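PDB 6MEL: succinate--CoA ligase subunit alpha from Campylobacter jejuni, which serves as the alpha subunit of a ligase, pairing a Rossmann-like domain of the CoA-binding family with a second alpha/beta domain of the CoA-ligase family. Local coordinates for residues 29-34 against 129-134. Residues are numbered along the deposited sequence; the frame is centred on the assembly and turned at random.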
loop_
_atom_site.group_PDB
_atom_site.type_symbol
_atom_site.label_atom_id
_atom_site.label_comp_id
_atom_site.label_asym_id
_atom_site.label_seq_id
_atom_site.Cartn_x
_atom_site.Cartn_y
_atom_site.Cartn_z
ATOM N N MET A 29 16.202 -21.499 12.383
ATOM C CA MET A 29 17.158 -22.582 12.598
ATOM C C MET A 29 16.552 -23.697 13.462
ATOM O O MET A 29 16.643 -24.868 13.092
ATOM C CB MET A 29 18.441 -22.057 13.239
ATOM C CG MET A 29 19.303 -21.292 12.243
ATOM S SD MET A 29 20.611 -20.279 13.055
ATOM C CE MET A 29 22.035 -21.040 12.304
ATOM N N ALA A 30 15.857 -23.333 14.539
ATOM C CA ALA A 30 15.235 -24.329 15.435
ATOM C C ALA A 30 14.171 -25.107 14.670
ATOM O O ALA A 30 13.965 -26.272 14.954
ATOM C CB ALA A 30 14.634 -23.691 16.675
ATOM N N TYR A 31 13.504 -24.466 13.700
ATOM C CA TYR A 31 12.475 -25.161 12.942
ATOM C C TYR A 31 13.084 -26.131 11.913
ATOM O O TYR A 31 12.360 -26.939 11.355
ATOM C CB TYR A 31 11.600 -24.114 12.239
ATOM C CG TYR A 31 10.283 -24.623 11.727
ATOM C CD1 TYR A 31 9.251 -24.893 12.608
ATOM C CD2 TYR A 31 10.084 -24.898 10.380
ATOM C CE1 TYR A 31 8.017 -25.345 12.154
ATOM C CE2 TYR A 31 8.854 -25.350 9.911
ATOM C CZ TYR A 31 7.815 -25.569 10.803
ATOM O OH TYR A 31 6.590 -26.029 10.379
ATOM N N GLY A 32 14.382 -26.002 11.601
ATOM C CA GLY A 32 15.062 -26.939 10.679
ATOM C C GLY A 32 15.749 -26.258 9.498
ATOM O O GLY A 32 16.403 -26.918 8.698
ATOM N N THR A 33 15.624 -24.927 9.394
ATOM C CA THR A 33 16.178 -24.216 8.232
ATOM C C THR A 33 17.707 -24.284 8.264
ATOM O O THR A 33 18.324 -23.943 9.258
ATOM C CB THR A 33 15.759 -22.743 8.187
ATOM O OG1 THR A 33 14.342 -22.660 8.387
ATOM C CG2 THR A 33 16.158 -22.076 6.886
ATOM N N ASN A 34 18.306 -24.637 7.136
ATOM C CA ASN A 34 19.768 -24.699 6.986
ATOM C C ASN A 34 20.353 -23.292 6.761
ATOM O O ASN A 34 20.821 -22.966 5.675
ATOM C CB ASN A 34 20.152 -25.624 5.819
ATOM C CG ASN A 34 21.640 -25.952 5.779
ATOM O OD1 ASN A 34 22.334 -25.721 6.749
ATOM N ND2 ASN A 34 22.159 -26.427 4.651
ATOM N N THR A 129 7.943 -24.341 4.438
ATOM C CA THR A 129 7.614 -25.717 4.089
ATOM C C THR A 129 7.422 -26.476 5.410
ATOM O O THR A 129 8.379 -26.679 6.152
ATOM C CB THR A 129 8.652 -26.348 3.164
ATOM O OG1 THR A 129 8.530 -25.702 1.900
ATOM C CG2 THR A 129 8.466 -27.854 2.984
ATOM N N SER A 130 6.167 -26.842 5.684
ATOM C CA SER A 130 5.680 -27.352 6.963
ATOM C C SER A 130 6.618 -28.447 7.496
ATOM O O SER A 130 6.977 -29.346 6.776
ATOM C CB SER A 130 4.284 -27.874 6.824
ATOM O OG SER A 130 3.425 -26.891 6.311
ATOM N N GLU A 131 7.078 -28.256 8.733
ATOM C CA GLU A 131 7.892 -29.216 9.478
ATOM C C GLU A 131 9.210 -29.480 8.753
ATOM O O GLU A 131 9.836 -30.464 9.032
ATOM C CB GLU A 131 7.129 -30.529 9.698
ATOM C CG GLU A 131 5.869 -30.382 10.551
ATOM C CD GLU A 131 4.998 -31.646 10.554
ATOM O OE1 GLU A 131 5.549 -32.724 10.294
ATOM O OE2 GLU A 131 3.765 -31.548 10.699
ATOM N N GLU A 132 9.656 -28.590 7.853
ATOM C CA GLU A 132 10.957 -28.788 7.226
ATOM C C GLU A 132 11.825 -27.540 7.369
ATOM O O GLU A 132 13.002 -27.638 7.694
ATOM C CB GLU A 132 10.813 -29.128 5.749
ATOM C CG GLU A 132 10.659 -30.606 5.417
ATOM C CD GLU A 132 10.937 -30.902 3.936
ATOM O OE1 GLU A 132 12.145 -30.835 3.492
ATOM O OE2 GLU A 132 9.946 -31.160 3.198
ATOM N N CYS A 133 11.283 -26.371 6.998
ATOM C CA CYS A 133 12.060 -25.144 7.040
ATOM C C CYS A 133 11.130 -23.945 6.947
ATOM O O CYS A 133 10.015 -24.016 6.394
ATOM C CB CYS A 133 13.073 -25.065 5.907
ATOM S SG CYS A 133 12.304 -24.913 4.277
ATOM N N LYS A 134 11.617 -22.834 7.466
ATOM C CA LYS A 134 10.898 -21.581 7.350
ATOM C C LYS A 134 11.899 -20.436 7.165
ATOM O O LYS A 134 12.975 -20.414 7.777
ATOM C CB LYS A 134 9.948 -21.424 8.541
ATOM C CG LYS A 134 10.488 -20.684 9.749
ATOM C CD LYS A 134 9.478 -20.579 10.845
ATOM C CE LYS A 134 9.918 -19.775 12.059
ATOM N NZ LYS A 134 9.750 -18.320 11.815
#
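Tyr31, in the last turn of helix 19-31, lays its ring against the hairpin that joins strands 126-129 and 133-136, and meets the hairpin backbone first at Thr129 O, which lies near the ring plane at the edge, 4.0 Å from Tyr31 CE2. The same carbonyl accepts two hydrogen bonds, from Glu132 N and Cys133 N, the two residues facing Thr129 in a classic beta bulge. Ser130 begins the turn and sends its hydroxyl to Ile172 O. At Glu131 the backbone N donates to Tyr31 OH over 2.8 Å, nearly straight at 166°, while the carboxylate turns to Lys145 N. Tyr31 CG stands anti to its backbone N (chi1 -164°), and the ring beyond it reaches the turn with CE2 and OH. Glu132, whose carboxylate OE1 bonds to Lys7 N, brings its carbonyl up to the backbone where the helix stops: its O is 3.6 Å from Gly32 C. Gly32 ends the helix in a Schellman motif at positive phi (125°) and, having no side chain, admits this close approach. At Cys133 the backbone again meets the ring edge, with C 3.7 Å from Tyr31 CD2, and CB packs 3.7 Å from Thr33 OG1. Lys134 places CD over one face of the Tyr31 ring and carries NZ on to Met138 O. Thr33 OG1 lies 2.7 Å from Lys134 O and 2.9 Å from Lys134 N, and is hydrogen-bonded to Cys28 O as well. The chemistry thus joins the first domain's helix end to the edge strand of the second sheet through two hydroxyls that both engage main-chain atoms of 129-134, so the polar part of the contact depends on the backbone course of the hairpin, and the hydroxyl of buried Thr33 has polar main-chain partners around it.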